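Local coordinates for protein auracyanin-B-2 (Chloroflexus aurantiacus, PDB 1QHQ) that carries electrons through a single type I blue copper centre and is probably a soluble electron acceptor for the membrane-bound alternative complex III, at residues L28-A39 and A130-P140; V55-D66 and T117-Y128. All coordinates share one frame; numbering follows the deposited sequence. Where two conformers were deposited one is given.

How the contacts relate
Both contacts belong to one five-stranded sheet, in which strand 133-139 runs between strand 34-38 and strand 116-121. Contact 1 (28-39 with 130-140) is the outer one: a parallel pairing at the sheet's edge, with hydroxyls on one face and leucines and a valine on the other. Contact 2 (55-66 with 117-128) lies deeper, its centre about 5 Å from the centre of the chain, against about 9 Å for that of contact 1, and is nested inside the loop that contact 1 closes. It is antiparallel and supplies His-57, Cys-122 and His-127 to the copper, to which contact 1 brings Met-132. The hydroxyl of Tyr-120 probably hydrogen-bonds Gln-32 O, tying the two together.

Contact 1 of 2, residues L28-A39 and A130-P140; sequences LAFAQTSLSLPA and AGMKGTLTVTP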
loop_
_atom_site.group_PDB
_atom_site.type_symbol
_atom_site.label_atom_id
_atom_site.label_comp_id
_atom_site.label_asym_id
_atom_site.label_seq_id
_atom_site.Cartn_x
_atom_site.Cartn_y
_atom_site.Cartn_z
ATOM N N LEU A 28 -12.521 -6.805 -5.029
ATOM C CA LEU A 28 -11.230 -6.827 -4.378
ATOM C C LEU A 28 -10.177 -6.152 -5.263
ATOM O O LEU A 28 -9.366 -6.749 -5.943
ATOM C CB LEU A 28 -10.830 -8.265 -4.036
ATOM C CG LEU A 28 -11.916 -9.038 -3.237
ATOM C CD1 LEU A 28 -11.397 -10.443 -2.951
ATOM C CD2 LEU A 28 -12.249 -8.324 -1.948
ATOM N N ALA A 29 -10.278 -4.802 -5.274
ATOM C CA ALA A 29 -9.394 -4.025 -6.153
ATOM C C ALA A 29 -9.306 -2.591 -5.585
ATOM O O ALA A 29 -10.190 -2.152 -4.868
ATOM C CB ALA A 29 -9.997 -3.936 -7.542
ATOM N N PHE A 30 -8.245 -1.918 -6.026
ATOM C CA PHE A 30 -8.209 -0.462 -5.776
ATOM C C PHE A 30 -9.051 0.190 -6.869
ATOM O O PHE A 30 -9.039 -0.262 -8.019
ATOM C CB PHE A 30 -6.755 0.012 -5.892
ATOM C CG PHE A 30 -5.863 -0.497 -4.815
ATOM C CD1 PHE A 30 -5.970 -0.033 -3.500
ATOM C CD2 PHE A 30 -4.916 -1.486 -5.072
ATOM C CE1 PHE A 30 -5.184 -0.542 -2.512
ATOM C CE2 PHE A 30 -4.131 -2.008 -4.077
ATOM C CZ PHE A 30 -4.232 -1.518 -2.765
ATOM N N ALA A 31 -9.620 1.370 -6.567
ATOM C CA ALA A 31 -10.321 2.124 -7.603
ATOM C C ALA A 31 -9.316 2.714 -8.590
ATOM O O ALA A 31 -9.575 2.832 -9.771
ATOM C CB ALA A 31 -11.194 3.207 -6.995
ATOM N N GLN A 32 -8.130 3.049 -8.066
ATOM C CA GLN A 32 -7.032 3.554 -8.904
ATOM C C GLN A 32 -6.032 2.407 -9.151
ATOM O O GLN A 32 -5.357 1.997 -8.207
ATOM C CB GLN A 32 -6.273 4.660 -8.109
ATOM C CG GLN A 32 -7.073 5.916 -7.886
ATOM C CD GLN A 32 -8.090 5.824 -6.763
ATOM O OE1 GLN A 32 -8.014 4.970 -5.897
ATOM N NE2 GLN A 32 -9.087 6.704 -6.783
ATOM N N THR A 33 -5.851 2.021 -10.405
ATOM C CA THR A 33 -4.888 0.947 -10.691
ATOM C C THR A 33 -3.581 1.494 -11.240
ATOM O O THR A 33 -2.631 0.751 -11.455
ATOM C CB THR A 33 -5.468 -0.060 -11.701
ATOM O OG1 THR A 33 -5.810 0.642 -12.896
ATOM C CG2 THR A 33 -6.722 -0.707 -11.100
ATOM N N SER A 34 -3.520 2.840 -11.349
ATOM C CA SER A 34 -2.236 3.475 -11.631
ATOM C C SER A 34 -2.094 4.769 -10.813
ATOM O O SER A 34 -3.014 5.488 -10.538
ATOM C CB SER A 34 -2.012 3.729 -13.098
ATOM O OG SER A 34 -2.607 4.904 -13.543
ATOM N N LEU A 35 -0.839 4.988 -10.371
ATOM C CA LEU A 35 -0.518 6.237 -9.680
ATOM C C LEU A 35 0.796 6.766 -10.326
ATOM O O LEU A 35 1.541 5.963 -10.844
ATOM C CB LEU A 35 -0.234 5.973 -8.196
ATOM C CG LEU A 35 -1.474 5.627 -7.346
ATOM C CD1 LEU A 35 -1.078 5.255 -5.940
ATOM C CD2 LEU A 35 -2.476 6.777 -7.346
ATOM N N SER A 36 0.969 8.074 -10.154
ATOM C CA SER A 36 2.219 8.684 -10.691
ATOM C C SER A 36 2.716 9.693 -9.650
ATOM O O SER A 36 1.905 10.523 -9.233
ATOM C CB SER A 36 1.764 9.479 -11.949
ATOM O OG SER A 36 2.825 9.986 -12.667
ATOM N N LEU A 37 3.974 9.669 -9.299
ATOM C CA LEU A 37 4.500 10.694 -8.344
ATOM C C LEU A 37 5.944 10.980 -8.778
ATOM O O LEU A 37 6.646 10.115 -9.262
ATOM C CB LEU A 37 4.515 10.086 -6.942
ATOM C CG LEU A 37 3.173 9.735 -6.279
ATOM C CD1 LEU A 37 3.438 8.883 -5.049
ATOM C CD2 LEU A 37 2.460 11.050 -5.909
ATOM N N PRO A 38 6.430 12.174 -8.406
ATOM C CA PRO A 38 7.845 12.479 -8.654
ATOM C C PRO A 38 8.728 11.724 -7.693
ATOM O O PRO A 38 8.286 11.426 -6.576
ATOM C CB PRO A 38 7.904 13.982 -8.417
ATOM C CG PRO A 38 6.810 14.265 -7.439
ATOM C CD PRO A 38 5.699 13.256 -7.791
ATOM N N ALA A 39 9.975 11.494 -8.066
ATOM C CA ALA A 39 10.948 10.813 -7.242
ATOM C C ALA A 39 11.417 11.684 -6.067
ATOM O O ALA A 39 11.350 12.899 -6.143
ATOM C CB ALA A 39 12.185 10.422 -8.070
ATOM N N ALA A 130 -6.028 -12.137 -6.029
ATOM C CA ALA A 130 -7.242 -11.810 -6.711
ATOM C C ALA A 130 -7.135 -10.638 -7.654
ATOM O O ALA A 130 -8.115 -10.273 -8.310
ATOM C CB ALA A 130 -8.419 -11.665 -5.766
ATOM N N GLY A 131 -5.958 -9.971 -7.679
ATOM C CA GLY A 131 -5.714 -8.876 -8.574
ATOM C C GLY A 131 -5.677 -7.487 -7.920
ATOM O O GLY A 131 -5.748 -6.492 -8.682
ATOM N N MET A 132 -5.746 -7.415 -6.621
ATOM C CA MET A 132 -5.775 -6.097 -5.937
ATOM C C MET A 132 -4.338 -5.533 -5.899
ATOM O O MET A 132 -3.583 -5.741 -4.983
ATOM C CB MET A 132 -6.321 -6.204 -4.528
ATOM C CG MET A 132 -6.509 -4.745 -3.944
ATOM S SD MET A 132 -7.779 -4.826 -2.628
ATOM C CE MET A 132 -7.694 -3.066 -2.120
ATOM N N LYS A 133 -4.081 -4.796 -6.977
ATOM C CA LYS A 133 -2.711 -4.242 -7.164
ATOM C C LYS A 133 -2.874 -3.048 -8.108
ATOM O O LYS A 133 -3.868 -2.932 -8.779
ATOM C CB LYS A 133 -1.799 -5.272 -7.738
ATOM C CG LYS A 133 -2.131 -5.808 -9.126
ATOM C CD LYS A 133 -1.057 -6.851 -9.472
ATOM C CE LYS A 133 -1.531 -7.792 -10.570
ATOM N NZ LYS A 133 -0.613 -9.003 -10.587
ATOM N N GLY A 134 -1.765 -2.315 -8.267
ATOM C CA GLY A 134 -1.782 -1.186 -9.231
ATOM C C GLY A 134 -0.283 -0.807 -9.425
ATOM O O GLY A 134 0.574 -1.367 -8.742
ATOM N N THR A 135 -0.062 0.068 -10.376
ATOM C CA THR A 135 1.318 0.419 -10.713
ATOM C C THR A 135 1.575 1.899 -10.375
ATOM O O THR A 135 0.871 2.766 -10.853
ATOM C CB THR A 135 1.559 0.198 -12.216
ATOM O OG1 THR A 135 1.453 -1.223 -12.489
ATOM C CG2 THR A 135 2.960 0.656 -12.610
ATOM N N LEU A 136 2.624 2.084 -9.584
ATOM C CA LEU A 136 3.088 3.474 -9.328
ATOM C C LEU A 136 4.267 3.726 -10.299
ATOM O O LEU A 136 5.265 3.016 -10.234
ATOM C CB LEU A 136 3.602 3.603 -7.887
ATOM C CG LEU A 136 4.376 4.941 -7.639
ATOM C CD1 LEU A 136 3.453 6.132 -7.783
ATOM C CD2 LEU A 136 4.982 4.896 -6.247
ATOM N N THR A 137 4.136 4.753 -11.100
ATOM C CA THR A 137 5.293 5.203 -11.918
ATOM C C THR A 137 5.885 6.474 -11.239
ATOM O O THR A 137 5.179 7.378 -10.926
ATOM C CB THR A 137 4.872 5.534 -13.337
ATOM O OG1 THR A 137 4.366 4.314 -13.935
ATOM C CG2 THR A 137 6.105 5.945 -14.162
ATOM N N VAL A 138 7.163 6.306 -10.895
ATOM C CA VAL A 138 7.840 7.431 -10.208
ATOM C C VAL A 138 8.693 8.150 -11.264
ATOM O O VAL A 138 9.468 7.509 -11.966
ATOM C CB VAL A 138 8.689 6.903 -9.079
ATOM C CG1 VAL A 138 9.450 8.063 -8.411
ATOM C CG2 VAL A 138 7.795 6.223 -8.014
ATOM N N THR A 139 8.388 9.405 -11.419
ATOM C CA THR A 139 9.037 10.208 -12.520
ATOM C C THR A 139 10.236 10.931 -11.923
ATOM O O THR A 139 10.586 10.825 -10.775
ATOM C CB THR A 139 7.995 11.204 -13.024
ATOM O OG1 THR A 139 7.648 12.115 -11.950
ATOM C CG2 THR A 139 6.723 10.461 -13.462
ATOM N N PRO A 140 10.968 11.636 -12.848
ATOM C CA PRO A 140 12.233 12.239 -12.426
ATOM C C PRO A 140 12.217 13.071 -11.198
ATOM O O PRO A 140 11.340 13.918 -10.973
ATOM C CB PRO A 140 12.702 13.019 -13.657
ATOM C CG PRO A 140 12.238 12.087 -14.769
ATOM C CD PRO A 140 10.794 11.808 -14.344
ATOM O OXT PRO A 140 13.291 13.063 -10.492
HETATM O O HOH W 1 -9.409 -7.908 -8.408
HETATM O O HOH W 2 -6.649 -3.163 -8.079
HETATM O O HOH W 3 11.547 14.700 -8.154
#
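The methyl end of Met-132 lies over one face of the Phe-30 ring, with CE 3.7 Å from the ring centroid in a CH-pi contact and SD farther off above the same face, a Met-aromatic pair. The two side chains cross at about a right angle. Met-132 gets there fully extended: CG is anti to the backbone N (chi1 -172°), and the chain reaches from CG, 3.6 Å from Phe-30 CE2, to the methyl over the face. On the Phe-30 side, Tyr-120 and Trp-59 meet the ring edge-to-face. With an alanine in place of Phe-30, the Met-132 methyl would probably lose its aromatic floor and the thioether beside the copper be freer to shift.

Farther along, strands 34-38 and 133-139 pair in parallel. Backbone bonds alternate from Thr-135 N to Thr-33 O through to Ala-39 N and Thr-139 O. Gly-134 CA comes to 3.1 Å from Thr-33 O, so close that a side chain there would clash. On the inner face Leu-136 CD1 fits 3.7 Å from Leu-35 CB and 3.9 Å from Leu-37 CD1, and Val-138 CG1 presses to 3.3 Å from Ala-39 CA. Ser-34, Ser-36, Thr-135 and Thr-137 line the other face. Ahead of the paired strands, waters bridge Leu-28 O to Ala-130 O and Phe-30 N to Lys-133 O. This is the cupredoxin arrangement, in which the final strand follows directly on the methionine ligand of the type I copper site.

Contact 2 of 2, residues V55-D66 and T117-Y128; sequences VQHNWVLVNGGD and TYLYICTFPGHY. With CU (copper (II) ion), chain B; SO4 (sulfate ion), chain E.
His-57 and His-127 meet at the copper rim to rim, each binding it through ND1 at 2.0 Å, their planes turned 58° apart. Cys-122 SG completes the close trio at 2.2 Å from copper and lies in the plane of the His-57 ring, at its edge. That sulfur also accepts the nearly straight N-H bond of Asn-58, N to SG 3.4 Å, and a second from Phe-124 N. Asn-58, with CG wedged between its backbone N and carbonyl carbon (chi1 69°), clasps Thr-123: OD1 takes Thr-123 N on a lone pair in the carbonyl plane, while ND2 donates to Thr-123 OG1, which is also hydrogen-bonded to Phe-84 O. One amide thereby ties the copper loop to the segment leading into strand 60-62.

Packing stays tight into the strands. Just ahead of strand 60-62, Trp-59 NE1 comes over one face of the Tyr-120 ring, 3.2 Å from CD2, the ring planes inclined at 34°, and Val-60 pairs with Ile-121 through two backbone bonds. At the far end the contact opens toward solvent. There the exposed Asp-66 takes the Tyr-128 hydroxyl on the anti lone pair of OD1, OH to OD1 2.6 Å, and that oxygen also has a salt bridge to Lys-133. Gly-65 N holds a sulfate, probably from the crystallisation liquor. Two histidines and a cysteine, with Met-132 as fourth ligand, make this the type I blue copper site of a cupredoxin.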
loop_
_atom_site.group_PDB
_atom_site.type_symbol
_atom_site.label_atom_id
_atom_site.label_comp_id
_atom_site.label_asym_id
_atom_site.label_seq_id
_atom_site.Cartn_x
_atom_site.Cartn_y
_atom_site.Cartn_z
ATOM N N VAL A 55 -15.305 -5.682 3.810
ATOM C CA VAL A 55 -13.986 -6.280 3.776
ATOM C C VAL A 55 -12.839 -5.320 4.089
ATOM O O VAL A 55 -12.942 -4.112 3.873
ATOM C CB VAL A 55 -13.734 -7.008 2.435
ATOM C CG1 VAL A 55 -13.383 -6.014 1.334
ATOM C CG2 VAL A 55 -12.673 -8.080 2.608
ATOM N N GLN A 56 -11.812 -5.836 4.692
ATOM C CA GLN A 56 -10.590 -5.133 5.029
ATOM C C GLN A 56 -9.636 -4.983 3.852
ATOM O O GLN A 56 -9.545 -5.847 3.004
ATOM C CB GLN A 56 -9.857 -5.888 6.138
ATOM C CG GLN A 56 -10.633 -5.846 7.461
ATOM C CD GLN A 56 -10.134 -6.938 8.393
ATOM O OE1 GLN A 56 -10.367 -8.131 8.097
ATOM N NE2 GLN A 56 -9.440 -6.583 9.431
ATOM N N HIS A 57 -8.830 -3.895 3.908
ATOM C CA HIS A 57 -7.868 -3.625 2.849
ATOM C C HIS A 57 -6.748 -2.693 3.376
ATOM O O HIS A 57 -6.949 -1.912 4.282
ATOM C CB HIS A 57 -8.498 -2.837 1.711
ATOM C CG HIS A 57 -9.550 -3.479 0.868
ATOM N ND1 HIS A 57 -9.307 -4.640 0.151
ATOM C CD2 HIS A 57 -10.761 -3.042 0.495
ATOM C CE1 HIS A 57 -10.370 -4.915 -0.578
ATOM N NE2 HIS A 57 -11.284 -3.973 -0.390
ATOM N N ASN A 58 -5.588 -2.864 2.719
ATOM C CA ASN A 58 -4.490 -1.910 3.031
ATOM C C ASN A 58 -3.890 -1.524 1.669
ATOM O O ASN A 58 -4.331 -1.897 0.629
ATOM C CB ASN A 58 -3.480 -2.409 3.982
ATOM C CG ASN A 58 -2.575 -3.511 3.512
ATOM O OD1 ASN A 58 -2.851 -4.059 2.429
ATOM N ND2 ASN A 58 -1.542 -3.857 4.257
ATOM N N TRP A 59 -2.943 -0.572 1.747
ATOM C CA TRP A 59 -2.184 -0.133 0.560
ATOM C C TRP A 59 -0.708 -0.325 0.885
ATOM O O TRP A 59 -0.210 0.196 1.925
ATOM C CB TRP A 59 -2.494 1.304 0.230
ATOM C CG TRP A 59 -1.771 1.850 -0.983
ATOM C CD1 TRP A 59 -2.253 1.827 -2.251
ATOM C CD2 TRP A 59 -0.499 2.500 -1.027
ATOM N NE1 TRP A 59 -1.338 2.446 -3.116
ATOM C CE2 TRP A 59 -0.254 2.814 -2.356
ATOM C CE3 TRP A 59 0.446 2.816 -0.041
ATOM C CZ2 TRP A 59 0.896 3.528 -2.759
ATOM C CZ3 TRP A 59 1.620 3.488 -0.441
ATOM C CH2 TRP A 59 1.830 3.794 -1.781
ATOM N N VAL A 60 -0.025 -1.088 0.056
ATOM C CA VAL A 60 1.362 -1.464 0.285
ATOM C C VAL A 60 2.201 -1.230 -0.973
ATOM O O VAL A 60 1.960 -1.808 -1.997
ATOM C CB VAL A 60 1.547 -2.950 0.673
ATOM C CG1 VAL A 60 3.020 -3.245 0.995
ATOM C CG2 VAL A 60 0.692 -3.261 1.897
ATOM N N LEU A 61 3.190 -0.312 -0.837
ATOM C CA LEU A 61 4.075 -0.056 -2.008
ATOM C C LEU A 61 5.331 -0.902 -1.880
ATOM O O LEU A 61 5.979 -0.876 -0.849
ATOM C CB LEU A 61 4.445 1.450 -1.964
ATOM C CG LEU A 61 5.457 1.814 -3.093
ATOM C CD1 LEU A 61 4.754 1.650 -4.439
ATOM C CD2 LEU A 61 5.910 3.260 -2.931
ATOM N N VAL A 62 5.636 -1.682 -2.917
ATOM C CA VAL A 62 6.794 -2.557 -2.852
ATOM C C VAL A 62 7.890 -2.088 -3.815
ATOM O O VAL A 62 7.614 -1.422 -4.788
ATOM C CB VAL A 62 6.462 -4.027 -3.081
ATOM C CG1 VAL A 62 5.284 -4.449 -2.181
ATOM C CG2 VAL A 62 6.181 -4.331 -4.518
ATOM N N ASN A 63 9.120 -2.478 -3.446
ATOM C CA ASN A 63 10.302 -2.034 -4.217
ATOM C C ASN A 63 10.565 -2.936 -5.399
ATOM O O ASN A 63 11.581 -3.650 -5.465
ATOM C CB ASN A 63 11.475 -2.003 -3.234
ATOM C CG ASN A 63 12.759 -1.476 -3.881
ATOM O OD1 ASN A 63 13.839 -1.991 -3.522
ATOM N ND2 ASN A 63 12.637 -0.551 -4.790
ATOM N N GLY A 64 9.605 -3.028 -6.321
ATOM C CA GLY A 64 9.740 -3.928 -7.457
ATOM C C GLY A 64 8.399 -4.291 -8.079
ATOM O O GLY A 64 7.394 -3.606 -7.932
ATOM N N GLY A 65 8.414 -5.410 -8.802
ATOM C CA GLY A 65 7.304 -5.941 -9.524
ATOM C C GLY A 65 6.679 -7.151 -8.794
ATOM O O GLY A 65 6.733 -7.236 -7.585
ATOM N N ASP A 66 6.156 -8.071 -9.602
ATOM C CA ASP A 66 5.369 -9.178 -9.068
ATOM C C ASP A 66 6.137 -10.136 -8.216
ATOM O O ASP A 66 5.591 -10.624 -7.200
ATOM C CB ASP A 66 4.578 -9.882 -10.156
ATOM C CG ASP A 66 3.334 -9.091 -10.549
ATOM O OD1 ASP A 66 2.411 -8.960 -9.684
ATOM O OD2 ASP A 66 3.347 -8.519 -11.646
ATOM N N THR A 117 9.345 2.047 -11.914
ATOM C CA THR A 117 7.956 1.523 -11.836
ATOM C C THR A 117 7.913 0.496 -10.709
ATOM O O THR A 117 8.806 -0.281 -10.453
ATOM C CB THR A 117 7.608 0.868 -13.168
ATOM O OG1 THR A 117 7.621 1.872 -14.191
ATOM C CG2 THR A 117 6.227 0.222 -13.154
ATOM N N TYR A 118 6.829 0.613 -9.924
ATOM C CA TYR A 118 6.730 -0.109 -8.669
ATOM C C TYR A 118 5.268 -0.581 -8.490
ATOM O O TYR A 118 4.360 0.183 -8.827
ATOM C CB TYR A 118 7.011 0.857 -7.494
ATOM C CG TYR A 118 8.396 1.480 -7.554
ATOM C CD1 TYR A 118 8.602 2.662 -8.259
ATOM C CD2 TYR A 118 9.426 0.925 -6.822
ATOM C CE1 TYR A 118 9.887 3.210 -8.294
ATOM C CE2 TYR A 118 10.690 1.513 -6.801
ATOM C CZ TYR A 118 10.883 2.633 -7.577
ATOM O OH TYR A 118 12.158 3.225 -7.566
ATOM N N LEU A 119 5.096 -1.777 -7.981
ATOM C CA LEU A 119 3.701 -2.191 -7.703
ATOM C C LEU A 119 3.290 -1.711 -6.314
ATOM O O LEU A 119 4.089 -1.709 -5.381
ATOM C CB LEU A 119 3.607 -3.721 -7.691
ATOM C CG LEU A 119 3.603 -4.415 -9.041
ATOM C CD1 LEU A 119 3.498 -5.937 -8.806
ATOM C CD2 LEU A 119 2.477 -3.950 -9.923
ATOM N N TYR A 120 1.996 -1.410 -6.205
ATOM C CA TYR A 120 1.358 -1.297 -4.897
ATOM C C TYR A 120 0.282 -2.441 -4.857
ATOM O O TYR A 120 -0.261 -2.756 -5.914
ATOM C CB TYR A 120 0.745 0.012 -4.586
ATOM C CG TYR A 120 -0.200 0.609 -5.584
ATOM C CD1 TYR A 120 0.311 1.451 -6.618
ATOM C CD2 TYR A 120 -1.581 0.409 -5.534
ATOM C CE1 TYR A 120 -0.558 2.042 -7.488
ATOM C CE2 TYR A 120 -2.428 1.000 -6.435
ATOM C CZ TYR A 120 -1.914 1.828 -7.426
ATOM O OH TYR A 120 -2.751 2.405 -8.341
ATOM N N ILE A 121 0.146 -3.036 -3.707
ATOM C CA ILE A 121 -0.790 -4.167 -3.566
ATOM C C ILE A 121 -1.535 -4.006 -2.256
ATOM O O ILE A 121 -1.208 -3.199 -1.382
ATOM C CB ILE A 121 -0.033 -5.536 -3.484
ATOM C CG1 ILE A 121 0.849 -5.615 -2.281
ATOM C CG2 ILE A 121 0.760 -5.745 -4.789
ATOM C CD1 ILE A 121 1.661 -6.918 -2.139
ATOM N N CYS A 122 -2.533 -4.871 -2.073
ATOM C CA CYS A 122 -3.166 -5.041 -0.772
ATOM C C CYS A 122 -2.665 -6.402 -0.233
ATOM O O CYS A 122 -2.589 -7.336 -1.042
ATOM C CB CYS A 122 -4.662 -5.029 -0.896
ATOM S SG CYS A 122 -5.515 -5.500 0.646
ATOM N N THR A 123 -2.295 -6.477 1.013
ATOM C CA THR A 123 -1.803 -7.724 1.572
ATOM C C THR A 123 -2.835 -8.498 2.388
ATOM O O THR A 123 -2.432 -9.543 2.927
ATOM C CB THR A 123 -0.529 -7.559 2.387
ATOM O OG1 THR A 123 -0.687 -6.635 3.463
ATOM C CG2 THR A 123 0.594 -7.096 1.444
ATOM N N PHE A 124 -4.077 -8.058 2.405
ATOM C CA PHE A 124 -5.065 -8.936 3.146
ATOM C C PHE A 124 -5.097 -10.272 2.388
ATOM O O PHE A 124 -5.096 -10.279 1.176
ATOM C CB PHE A 124 -6.429 -8.262 3.079
ATOM C CG PHE A 124 -7.338 -8.943 4.096
ATOM C CD1 PHE A 124 -7.244 -8.650 5.428
ATOM C CD2 PHE A 124 -8.148 -9.982 3.645
ATOM C CE1 PHE A 124 -8.033 -9.332 6.348
ATOM C CE2 PHE A 124 -8.923 -10.669 4.567
ATOM C CZ PHE A 124 -8.861 -10.351 5.909
ATOM N N PRO A 125 -5.080 -11.373 3.120
ATOM C CA PRO A 125 -5.037 -12.701 2.497
ATOM C C PRO A 125 -5.921 -12.860 1.303
ATOM O O PRO A 125 -7.109 -12.583 1.303
ATOM C CB PRO A 125 -5.496 -13.626 3.636
ATOM C CG PRO A 125 -5.060 -12.933 4.866
ATOM C CD PRO A 125 -5.185 -11.440 4.579
ATOM N N GLY A 126 -5.306 -13.304 0.164
ATOM C CA GLY A 126 -6.037 -13.489 -1.051
ATOM C C GLY A 126 -6.209 -12.341 -1.982
ATOM O O GLY A 126 -6.492 -12.503 -3.181
ATOM N N HIS A 127 -6.144 -11.074 -1.490
ATOM C CA HIS A 127 -6.455 -9.948 -2.341
ATOM C C HIS A 127 -5.431 -9.706 -3.440
ATOM O O HIS A 127 -5.827 -9.431 -4.568
ATOM C CB HIS A 127 -6.581 -8.692 -1.425
ATOM C CG HIS A 127 -7.835 -8.771 -0.602
ATOM N ND1 HIS A 127 -8.363 -7.629 0.022
ATOM C CD2 HIS A 127 -8.691 -9.762 -0.305
ATOM C CE1 HIS A 127 -9.504 -7.960 0.641
ATOM N NE2 HIS A 127 -9.705 -9.212 0.446
ATOM N N TYR A 128 -4.154 -9.872 -3.107
ATOM C CA TYR A 128 -3.097 -9.696 -4.128
ATOM C C TYR A 128 -3.224 -10.728 -5.238
ATOM O O TYR A 128 -3.387 -10.366 -6.408
ATOM C CB TYR A 128 -1.729 -9.757 -3.450
ATOM C CG TYR A 128 -0.584 -9.811 -4.458
ATOM C CD1 TYR A 128 -0.483 -8.867 -5.457
ATOM C CD2 TYR A 128 0.269 -10.908 -4.470
ATOM C CE1 TYR A 128 0.477 -8.974 -6.451
ATOM C CE2 TYR A 128 1.239 -11.031 -5.465
ATOM C CZ TYR A 128 1.361 -10.042 -6.405
ATOM O OH TYR A 128 2.295 -10.177 -7.423
HETATM CU CU CU B . -7.616 -5.740 0.060
HETATM S S SO4 E . 10.610 -8.047 -9.593
HETATM O O1 SO4 E . 9.590 -8.458 -8.590
HETATM O O2 SO4 E . 11.845 -8.897 -9.444
HETATM O O3 SO4 E . 11.016 -6.610 -9.349
HETATM O O4 SO4 E . 10.056 -8.186 -10.974
#